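Local coordinates for protein beta-agarase (Persicobacter, PDB 6AII) that probably hydrolyses the beta-1,4 linkages of agarose to release neoagarobiose, as a GH16 family beta-agarase, at residues K22-M27 with I318-P323; V114-F119 with V221-P226; D142-D147 with L276-K281. One frame throughout, in Å; residues are numbered along the deposited sequence.

Contact 1 (K22-M27 with I318-P323)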
loop_
_atom_site.group_PDB
_atom_site.type_symbol
_atom_site.label_atom_id
_atom_site.label_comp_id
_atom_site.label_asym_id
_atom_site.label_seq_id
_atom_site.Cartn_x
_atom_site.Cartn_y
_atom_site.Cartn_z
ATOM N N LYS A 22 20.338 -8.100 -4.929
ATOM C CA LYS A 22 20.930 -6.953 -5.563
ATOM C C LYS A 22 19.940 -5.780 -5.612
ATOM O O LYS A 22 18.813 -5.934 -6.061
ATOM C CB LYS A 22 21.362 -7.296 -6.996
ATOM C CG LYS A 22 21.901 -6.106 -7.773
ATOM C CD LYS A 22 22.145 -6.333 -9.220
ATOM C CE LYS A 22 22.676 -5.075 -9.873
ATOM N NZ LYS A 22 23.072 -5.330 -11.271
ATOM N N LEU A 23 20.392 -4.640 -5.075
ATOM C CA LEU A 23 19.500 -3.453 -5.035
ATOM C C LEU A 23 19.087 -3.029 -6.435
ATOM O O LEU A 23 19.945 -2.924 -7.350
ATOM C CB LEU A 23 20.173 -2.300 -4.288
ATOM C CG LEU A 23 19.231 -1.142 -3.945
ATOM C CD1 LEU A 23 18.350 -1.429 -2.727
ATOM C CD2 LEU A 23 20.041 0.112 -3.689
ATOM N N GLN A 24 17.785 -2.799 -6.651
ATOM C CA GLN A 24 17.310 -2.217 -7.896
ATOM C C GLN A 24 17.322 -0.703 -7.736
ATOM O O GLN A 24 16.422 -0.093 -7.118
ATOM C CB GLN A 24 15.940 -2.782 -8.291
ATOM C CG GLN A 24 15.449 -2.261 -9.646
ATOM C CD GLN A 24 14.166 -2.884 -10.133
ATOM O OE1 GLN A 24 13.903 -4.067 -9.867
ATOM N NE2 GLN A 24 13.371 -2.098 -10.836
ATOM N N ALA A 25 18.343 -0.049 -8.286
ATOM C CA ALA A 25 18.555 1.397 -7.998
ATOM C C ALA A 25 17.366 2.297 -8.395
ATOM O O ALA A 25 17.130 3.276 -7.694
ATOM C CB ALA A 25 19.805 1.842 -8.706
ATOM N N ASP A 26 16.665 2.021 -9.482
ATOM C CA ASP A 26 15.698 2.964 -10.019
ATOM C C ASP A 26 14.401 2.953 -9.202
ATOM O O ASP A 26 13.555 3.808 -9.398
ATOM C CB ASP A 26 15.417 2.737 -11.492
ATOM C CG ASP A 26 14.608 1.522 -11.864
ATOM O OD1 ASP A 26 14.513 0.579 -11.066
ATOM O OD2 ASP A 26 14.171 1.480 -13.008
ATOM N N MET A 27 14.321 2.030 -8.273
ATOM C CA MET A 27 13.076 1.879 -7.458
ATOM C C MET A 27 13.416 1.953 -5.969
ATOM O O MET A 27 12.610 1.539 -5.158
ATOM C CB MET A 27 12.406 0.532 -7.752
ATOM C CG MET A 27 11.762 0.434 -9.130
ATOM S SD MET A 27 10.369 1.557 -9.256
ATOM C CE MET A 27 9.113 0.582 -8.407
ATOM N N ILE A 318 12.194 3.429 0.597
ATOM C CA ILE A 318 11.691 2.371 -0.222
ATOM C C ILE A 318 12.924 1.620 -0.713
ATOM O O ILE A 318 13.849 2.284 -1.224
ATOM C CB ILE A 318 10.874 2.879 -1.428
ATOM C CG1 ILE A 318 9.672 3.700 -0.981
ATOM C CG2 ILE A 318 10.517 1.755 -2.359
ATOM C CD1 ILE A 318 9.082 4.539 -2.086
ATOM N N ARG A 319 12.893 0.287 -0.657
ATOM C CA ARG A 319 14.046 -0.492 -1.229
ATOM C C ARG A 319 13.492 -1.681 -1.986
ATOM O O ARG A 319 12.503 -2.314 -1.613
ATOM C CB ARG A 319 15.050 -0.897 -0.149
ATOM C CG ARG A 319 14.519 -1.913 0.866
ATOM C CD ARG A 319 15.527 -2.122 1.978
ATOM N NE ARG A 319 15.146 -3.201 2.851
ATOM C CZ ARG A 319 15.923 -3.915 3.636
ATOM N NH1 ARG A 319 17.254 -3.760 3.567
ATOM N NH2 ARG A 319 15.370 -4.721 4.545
ATOM N N VAL A 320 14.151 -1.959 -3.117
ATOM C CA VAL A 320 13.797 -3.018 -4.013
ATOM C C VAL A 320 15.044 -3.863 -4.325
ATOM O O VAL A 320 16.085 -3.252 -4.590
ATOM C CB VAL A 320 13.176 -2.479 -5.305
ATOM C CG1 VAL A 320 12.929 -3.575 -6.287
ATOM C CG2 VAL A 320 11.852 -1.753 -4.986
ATOM N N TYR A 321 14.882 -5.168 -4.241
ATOM C CA TYR A 321 16.007 -6.086 -4.544
ATOM C C TYR A 321 15.515 -7.189 -5.483
ATOM O O TYR A 321 14.407 -7.672 -5.410
ATOM C CB TYR A 321 16.612 -6.748 -3.308
ATOM C CG TYR A 321 17.163 -5.853 -2.236
ATOM C CD1 TYR A 321 16.322 -5.292 -1.272
ATOM C CD2 TYR A 321 18.502 -5.549 -2.156
ATOM C CE1 TYR A 321 16.812 -4.472 -0.279
ATOM C CE2 TYR A 321 18.978 -4.709 -1.175
ATOM C CZ TYR A 321 18.153 -4.207 -0.194
ATOM O OH TYR A 321 18.688 -3.415 0.780
ATOM N N THR A 322 16.453 -7.669 -6.338
ATOM C CA THR A 322 16.253 -8.827 -7.155
ATOM C C THR A 322 17.406 -9.828 -6.856
ATOM O O THR A 322 18.472 -9.454 -6.438
ATOM C CB THR A 322 16.177 -8.480 -8.654
ATOM O OG1 THR A 322 17.491 -8.035 -9.030
ATOM C CG2 THR A 322 15.058 -7.494 -8.929
ATOM N N PRO A 323 17.157 -11.124 -7.023
ATOM C CA PRO A 323 18.099 -12.187 -6.714
ATOM C C PRO A 323 19.164 -12.284 -7.806
ATOM O O PRO A 323 18.816 -12.131 -9.019
ATOM C CB PRO A 323 17.345 -13.525 -6.738
ATOM C CG PRO A 323 15.917 -13.167 -6.976
ATOM C CD PRO A 323 15.859 -11.726 -7.370
HETATM O O HOH W 1 18.239 -5.372 -8.813
#
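K22 and T322 form an antiparallel hydrogen-bonded pair that lays edge strand 19-23 along strand 312-325 in one sheet of the GH16 beta-sandwich: K22 N reaches T322 O at 2.8 Å, and T322 N returns a bond to K22 O. L23 and Y321 follow as a non-hydrogen-bonded pair. Where the chain turns off, Q24 N still donates to V320 O at 2.7 Å. L23 CG is anti to the backbone N (chi1 -168°), which brings CD1 over one face of the Y321 ring, 4.0 Å from its centroid, in a CH-pi contact. The other side of the strand carries V320, whose beta branch offers two methyls: CG1 meets Q24 CB at 3.7 Å and CG2 meets M27 CB at 3.6 Å. Q24 NE2 bonds D26 OD1 on its syn lone pair and also H113 O. A water joins K22 O to T322 OG1. M27 and I318 meet L282 of strand 280-287 in the other sheet. Calcium ligands D30 and D316 lie just beyond these segments. Main-chain bonds thus set the register, whereas M27 O is buried without a polar partner, with methyls of V320 and I318 against it, a cost that the surrounding packing must bear.

Contact 2 (V114-F119 with V221-P226)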
loop_
_atom_site.group_PDB
_atom_site.type_symbol
_atom_site.label_atom_id
_atom_site.label_comp_id
_atom_site.label_asym_id
_atom_site.label_seq_id
_atom_site.Cartn_x
_atom_site.Cartn_y
_atom_site.Cartn_z
ATOM N N VAL A 114 8.696 -3.036 -11.364
ATOM C CA VAL A 114 9.257 -4.281 -10.880
ATOM C C VAL A 114 8.529 -5.468 -11.505
ATOM O O VAL A 114 7.395 -5.348 -11.961
ATOM C CB VAL A 114 9.212 -4.356 -9.346
ATOM C CG1 VAL A 114 9.916 -3.172 -8.704
ATOM C CG2 VAL A 114 7.803 -4.415 -8.847
ATOM N N GLN A 115 9.215 -6.598 -11.526
ATOM C CA GLN A 115 8.671 -7.868 -11.975
ATOM C C GLN A 115 9.338 -8.994 -11.207
ATOM O O GLN A 115 10.566 -8.904 -10.847
ATOM C CB GLN A 115 8.912 -8.007 -13.494
ATOM C CG GLN A 115 8.426 -9.308 -14.065
ATOM C CD GLN A 115 8.572 -9.317 -15.570
ATOM O OE1 GLN A 115 9.640 -8.977 -16.093
ATOM N NE2 GLN A 115 7.505 -9.717 -16.246
ATOM N N TYR A 116 8.622 -10.082 -11.009
ATOM C CA TYR A 116 9.135 -11.213 -10.289
ATOM C C TYR A 116 10.421 -11.696 -10.981
ATOM O O TYR A 116 10.496 -11.559 -12.207
ATOM C CB TYR A 116 8.160 -12.393 -10.275
ATOM C CG TYR A 116 8.000 -13.135 -11.581
ATOM C CD1 TYR A 116 7.159 -12.652 -12.546
ATOM C CD2 TYR A 116 8.818 -14.207 -11.881
ATOM C CE1 TYR A 116 7.072 -13.261 -13.792
ATOM C CE2 TYR A 116 8.748 -14.817 -13.126
ATOM C CZ TYR A 116 7.870 -14.344 -14.064
ATOM O OH TYR A 116 7.736 -14.932 -15.318
ATOM N N PRO A 117 11.320 -12.309 -10.257
ATOM C CA PRO A 117 11.465 -12.388 -8.800
ATOM C C PRO A 117 11.939 -11.038 -8.238
ATOM O O PRO A 117 12.960 -10.397 -8.660
ATOM C CB PRO A 117 12.462 -13.532 -8.520
ATOM C CG PRO A 117 13.352 -13.514 -9.745
ATOM C CD PRO A 117 12.527 -12.927 -10.878
ATOM N N VAL A 118 11.200 -10.499 -7.260
ATOM C CA VAL A 118 11.572 -9.196 -6.712
ATOM C C VAL A 118 11.039 -9.043 -5.283
ATOM O O VAL A 118 9.962 -9.527 -4.993
ATOM C CB VAL A 118 11.028 -8.076 -7.587
ATOM C CG1 VAL A 118 9.513 -8.114 -7.686
ATOM C CG2 VAL A 118 11.511 -6.696 -7.168
ATOM N N PHE A 119 11.814 -8.387 -4.458
ATOM C CA PHE A 119 11.412 -8.067 -3.078
ATOM C C PHE A 119 11.243 -6.547 -3.017
ATOM O O PHE A 119 12.201 -5.761 -3.373
ATOM C CB PHE A 119 12.428 -8.585 -2.065
ATOM C CG PHE A 119 12.081 -8.167 -0.658
ATOM C CD1 PHE A 119 11.168 -8.895 0.081
ATOM C CD2 PHE A 119 12.735 -7.109 -0.039
ATOM C CE1 PHE A 119 10.852 -8.513 1.379
ATOM C CE2 PHE A 119 12.414 -6.740 1.267
ATOM C CZ PHE A 119 11.487 -7.438 1.971
ATOM N N VAL A 221 6.922 -7.189 0.297
ATOM C CA VAL A 221 6.439 -8.419 -0.379
ATOM C C VAL A 221 7.585 -9.005 -1.193
ATOM O O VAL A 221 8.301 -8.239 -1.820
ATOM C CB VAL A 221 5.216 -8.145 -1.255
ATOM C CG1 VAL A 221 5.540 -7.272 -2.453
ATOM C CG2 VAL A 221 4.569 -9.419 -1.754
ATOM N N TYR A 222 7.686 -10.335 -1.156
ATOM C CA TYR A 222 8.522 -11.060 -2.089
ATOM C C TYR A 222 7.576 -11.649 -3.134
ATOM O O TYR A 222 6.828 -12.573 -2.857
ATOM C CB TYR A 222 9.343 -12.147 -1.384
ATOM C CG TYR A 222 10.278 -12.971 -2.258
ATOM C CD1 TYR A 222 10.756 -12.451 -3.454
ATOM C CD2 TYR A 222 10.708 -14.216 -1.833
ATOM C CE1 TYR A 222 11.642 -13.192 -4.232
ATOM C CE2 TYR A 222 11.623 -14.943 -2.590
ATOM C CZ TYR A 222 12.064 -14.428 -3.785
ATOM O OH TYR A 222 12.968 -15.075 -4.607
ATOM N N TRP A 223 7.631 -11.076 -4.323
ATOM C CA TRP A 223 6.945 -11.607 -5.457
ATOM C C TRP A 223 7.926 -12.567 -6.172
ATOM O O TRP A 223 8.754 -12.104 -6.939
ATOM C CB TRP A 223 6.476 -10.476 -6.357
ATOM C CG TRP A 223 5.792 -10.830 -7.646
ATOM C CD1 TRP A 223 5.298 -12.042 -8.054
ATOM C CD2 TRP A 223 5.614 -9.909 -8.741
ATOM N NE1 TRP A 223 4.743 -11.881 -9.313
ATOM C CE2 TRP A 223 4.968 -10.617 -9.768
ATOM C CE3 TRP A 223 5.888 -8.528 -8.901
ATOM C CZ2 TRP A 223 4.619 -9.980 -10.979
ATOM C CZ3 TRP A 223 5.550 -7.920 -10.095
ATOM C CH2 TRP A 223 4.904 -8.647 -11.105
ATOM N N LYS A 224 7.858 -13.798 -5.770
ATOM C CA LYS A 224 8.919 -14.773 -6.046
ATOM C C LYS A 224 8.760 -15.351 -7.474
ATOM O O LYS A 224 9.738 -15.435 -8.270
ATOM C CB LYS A 224 8.896 -15.889 -5.021
ATOM C CG LYS A 224 9.878 -16.996 -5.330
ATOM C CD LYS A 224 9.933 -18.009 -4.197
ATOM C CE LYS A 224 10.874 -19.169 -4.430
ATOM N NZ LYS A 224 10.898 -19.977 -3.189
ATOM N N ASP A 225 7.521 -15.668 -7.811
ATOM C CA ASP A 225 7.182 -16.241 -9.113
ATOM C C ASP A 225 5.699 -15.972 -9.328
ATOM O O ASP A 225 5.024 -15.393 -8.449
ATOM C CB ASP A 225 7.587 -17.729 -9.205
ATOM C CG ASP A 225 6.849 -18.705 -8.317
ATOM O OD1 ASP A 225 5.610 -18.755 -8.382
ATOM O OD2 ASP A 225 7.520 -19.392 -7.528
ATOM N N PRO A 226 5.173 -16.313 -10.511
ATOM C CA PRO A 226 3.829 -15.920 -10.808
ATOM C C PRO A 226 2.774 -16.561 -9.896
ATOM O O PRO A 226 1.656 -16.060 -9.924
ATOM C CB PRO A 226 3.611 -16.318 -12.294
ATOM C CG PRO A 226 5.033 -16.255 -12.826
ATOM C CD PRO A 226 5.846 -16.863 -11.720
#
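Y116 lies across W223 and P226. Its CB sits almost squarely over the five-membered ring of the indole, 3.5 Å from its centroid and 8° off the normal. With CG between the backbone N and the carbonyl carbon (chi1 72°), the phenol then leaves obliquely, its plane at 53° to the indole. CD1 passes W223 CZ2 at 4.0 Å, while CG and CD2 lie by D225 CA, with K224 O at the ring edge. CE2 comes beside P226 CD at 3.8 Å. CE1 and CZ run beneath P226 CG, 3.6 Å from CZ, in a CH-pi contact that suits the compact, rigid proline ring; the tip, OH, passes the same CG. Y116 N, buried and with no hydrogen-bonding partner, stands over the same indole face as CB.

The peptide between Y116 and P117 is cis, a form that proline tolerates well, and the chain bends there into strand 118-125. This strand runs between 217-225 and 312-325 in one sheet of the beta-sandwich (jelly roll) of GH16 enzymes. V118 and W223 are its antiparallel hydrogen-bonded pair here, V118 N donating to W223 O at 2.9 Å and W223 N to V118 O. W223 O also receives a C-H contact from P117 CA at 3.3 Å.

On the side of the sheet that carries W223, V118 CG1 touches CE3 at 3.8 Å; the broad indole reaches across to I146 of strand 144-151, and its NE1 bonds L276 O. The opposite side carries F119 and Y222. F119 CD1 approaches V221 O, Y222 presents its ring edge to V118 O, and K224 CB covers one face of the Y222 ring, with W21 packed edge-to-face against it.

Contact 3 (D142-D147 with L276-K281); sequences DYEEID and LTKPMK
E144 sends its carboxylate into the bend at T277 and K278, where side-chain-to-backbone hydrogen bonds dominate. OE1 accepts T277 N at 2.9 Å, on the syn side, and K278 N at 3.0 Å, the two donors coming from opposite faces of the carboxylate plane. The second bond is the straighter, at 167°. With CG anti to its carbonyl carbon (chi1 -64°) and the chain extended beyond, glutamate spans a distance at which no backbone pairing forms between the segments.

Water-mediated bonds occupy the other oxygen. One water donates to OE2 at 2.6 Å and accepts from T277 OG1; another donates to OE2 and accepts from K278 NZ. Four bonds therefore grip the carboxylate and should fix its rotation.

Strands 144-151 and 280-287 lie in one sheet of the GH16 sandwich, on either side of 132-139, with which both pair. E145-I146-D147 matches the start of the family's ExDxxE signature, whose acidic residues are catalytic in relatives. The CB of E145 points away from 276-281, whereas those of E144 and I146 point toward it.

Charge plays a looser part: K278 NZ stands 4.1 Å from E144 OE2, beyond a salt bridge, and pairs with D141 instead. The aliphatic part of K278 crosses E144 at about a right angle.

In the apolar packing, M280, unbranched and flexible, extends its CE to I146 CD1 at 3.8 Å and toward E144 O, while L276 CD1 approaches I146 CG1.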
loop_
_atom_site.group_PDB
_atom_site.type_symbol
_atom_site.label_atom_id
_atom_site.label_comp_id
_atom_site.label_asym_id
_atom_site.label_seq_id
_atom_site.Cartn_x
_atom_site.Cartn_y
_atom_site.Cartn_z
ATOM N N ASP A 142 -3.650 -2.248 -15.718
ATOM C CA ASP A 142 -4.602 -2.319 -14.620
ATOM C C ASP A 142 -5.192 -3.713 -14.408
ATOM O O ASP A 142 -6.157 -3.851 -13.646
ATOM C CB ASP A 142 -5.729 -1.297 -14.719
ATOM C CG ASP A 142 -5.273 0.135 -14.587
ATOM O OD1 ASP A 142 -4.278 0.402 -13.851
ATOM O OD2 ASP A 142 -5.908 0.984 -15.236
ATOM N N TYR A 143 -4.620 -4.752 -14.968
ATOM C CA TYR A 143 -5.173 -6.078 -14.860
ATOM C C TYR A 143 -4.605 -6.855 -13.660
ATOM O O TYR A 143 -5.219 -7.860 -13.220
ATOM C CB TYR A 143 -4.930 -6.898 -16.126
ATOM C CG TYR A 143 -6.078 -6.791 -17.107
ATOM C CD1 TYR A 143 -6.198 -5.706 -17.959
ATOM C CD2 TYR A 143 -7.106 -7.719 -17.073
ATOM C CE1 TYR A 143 -7.282 -5.591 -18.819
ATOM C CE2 TYR A 143 -8.198 -7.615 -17.910
ATOM C CZ TYR A 143 -8.280 -6.549 -18.783
ATOM O OH TYR A 143 -9.386 -6.479 -19.585
ATOM N N GLU A 144 -3.398 -6.493 -13.185
ATOM C CA GLU A 144 -2.739 -7.302 -12.154
ATOM C C GLU A 144 -2.160 -6.358 -11.097
ATOM O O GLU A 144 -1.514 -5.389 -11.420
ATOM C CB GLU A 144 -1.623 -8.180 -12.713
ATOM C CG GLU A 144 -2.143 -9.233 -13.686
ATOM C CD GLU A 144 -1.113 -10.087 -14.383
ATOM O OE1 GLU A 144 0.060 -10.115 -13.929
ATOM O OE2 GLU A 144 -1.518 -10.762 -15.396
ATOM N N GLU A 145 -2.446 -6.632 -9.842
ATOM C CA GLU A 145 -2.128 -5.704 -8.723
ATOM C C GLU A 145 -1.653 -6.522 -7.510
ATOM O O GLU A 145 -2.213 -7.570 -7.208
ATOM C CB GLU A 145 -3.402 -4.925 -8.410
ATOM C CG GLU A 145 -3.383 -4.130 -7.093
ATOM C CD GLU A 145 -4.652 -3.385 -6.769
ATOM O OE1 GLU A 145 -5.345 -3.061 -7.752
ATOM O OE2 GLU A 145 -4.920 -3.094 -5.537
ATOM N N ILE A 146 -0.706 -5.966 -6.744
ATOM C CA ILE A 146 -0.326 -6.539 -5.466
ATOM C C ILE A 146 -0.447 -5.464 -4.387
ATOM O O ILE A 146 0.082 -4.405 -4.547
ATOM C CB ILE A 146 1.114 -7.098 -5.562
ATOM C CG1 ILE A 146 1.172 -8.267 -6.538
ATOM C CG2 ILE A 146 1.632 -7.485 -4.160
ATOM C CD1 ILE A 146 2.593 -8.647 -6.954
ATOM N N ASP A 147 -1.122 -5.776 -3.296
ATOM C CA ASP A 147 -1.321 -4.801 -2.207
ATOM C C ASP A 147 -0.395 -5.178 -1.033
ATOM O O ASP A 147 -0.680 -6.198 -0.318
ATOM C CB ASP A 147 -2.757 -4.829 -1.719
ATOM C CG ASP A 147 -3.697 -4.573 -2.884
ATOM O OD1 ASP A 147 -3.467 -3.589 -3.612
ATOM O OD2 ASP A 147 -4.544 -5.465 -3.120
ATOM N N LEU A 276 0.620 -14.196 -11.829
ATOM C CA LEU A 276 0.953 -12.767 -11.765
ATOM C C LEU A 276 2.287 -12.536 -12.481
ATOM O O LEU A 276 3.313 -12.896 -11.917
ATOM C CB LEU A 276 1.109 -12.371 -10.293
ATOM C CG LEU A 276 -0.186 -12.266 -9.504
ATOM C CD1 LEU A 276 0.107 -12.055 -8.010
ATOM C CD2 LEU A 276 -1.012 -11.148 -10.026
ATOM N N THR A 277 2.287 -11.919 -13.655
ATOM C CA THR A 277 3.516 -11.772 -14.419
ATOM C C THR A 277 3.786 -10.358 -14.865
ATOM O O THR A 277 4.909 -10.087 -15.312
ATOM C CB THR A 277 3.522 -12.636 -15.701
ATOM O OG1 THR A 277 2.513 -12.197 -16.599
ATOM C CG2 THR A 277 3.319 -14.100 -15.410
ATOM N N LYS A 278 2.794 -9.471 -14.917
ATOM C CA LYS A 278 2.978 -8.240 -15.652
ATOM C C LYS A 278 3.810 -7.240 -14.838
ATOM O O LYS A 278 3.561 -7.091 -13.619
ATOM C CB LYS A 278 1.631 -7.632 -15.983
ATOM C CG LYS A 278 0.848 -8.456 -16.995
ATOM C CD LYS A 278 -0.522 -7.923 -17.310
ATOM C CE LYS A 278 -1.106 -8.751 -18.442
ATOM N NZ LYS A 278 -2.516 -8.383 -18.615
ATOM N N PRO A 279 4.720 -6.524 -15.447
ATOM C CA PRO A 279 5.522 -5.516 -14.686
ATOM C C PRO A 279 4.598 -4.513 -14.011
ATOM O O PRO A 279 3.607 -4.113 -14.598
ATOM C CB PRO A 279 6.398 -4.821 -15.726
ATOM C CG PRO A 279 6.633 -5.955 -16.723
ATOM C CD PRO A 279 5.277 -6.627 -16.823
ATOM N N MET A 280 4.994 -4.096 -12.795
ATOM C CA MET A 280 4.162 -3.216 -12.021
ATOM C C MET A 280 4.904 -1.958 -11.579
ATOM O O MET A 280 6.104 -2.003 -11.216
ATOM C CB MET A 280 3.627 -3.933 -10.793
ATOM C CG MET A 280 2.814 -5.137 -11.132
ATOM S SD MET A 280 2.053 -5.844 -9.623
ATOM C CE MET A 280 1.359 -7.327 -10.335
ATOM N N LYS A 281 4.141 -0.850 -11.517
ATOM C CA LYS A 281 4.632 0.395 -10.887
ATOM C C LYS A 281 4.253 0.321 -9.395
ATOM O O LYS A 281 3.251 -0.333 -9.086
ATOM C CB LYS A 281 4.019 1.652 -11.484
ATOM C CG LYS A 281 4.498 1.923 -12.917
ATOM C CD LYS A 281 3.884 3.150 -13.513
ATOM C CE LYS A 281 4.422 3.386 -14.916
ATOM N NZ LYS A 281 3.892 4.680 -15.412
HETATM O O HOH W 2 -0.111 -12.765 -16.195
HETATM O O HOH W 3 -3.720 -10.252 -16.715
#

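Contacts 1 and 2 share one sheet: strand 312-325 lies beside strand 118-125, and Y321 O probably accepts a hydrogen bond from F119 N. Contact 3 involves the facing sheet, joined to contact 2 by W223 CH2 against K278 O and by probable bonds from Q115 NE2 to T277 O and from V114 N to M280 O. Contacts 1 and 3 do not touch, their nearest atoms being about 5 Å apart. All three are partly buried, contact 3 lying nearest the chain's centre. Strand pairing governs contacts 1 and 2, with aromatic and proline packing added in contact 2, whereas contact 3 relies on a side chain gripping backbone.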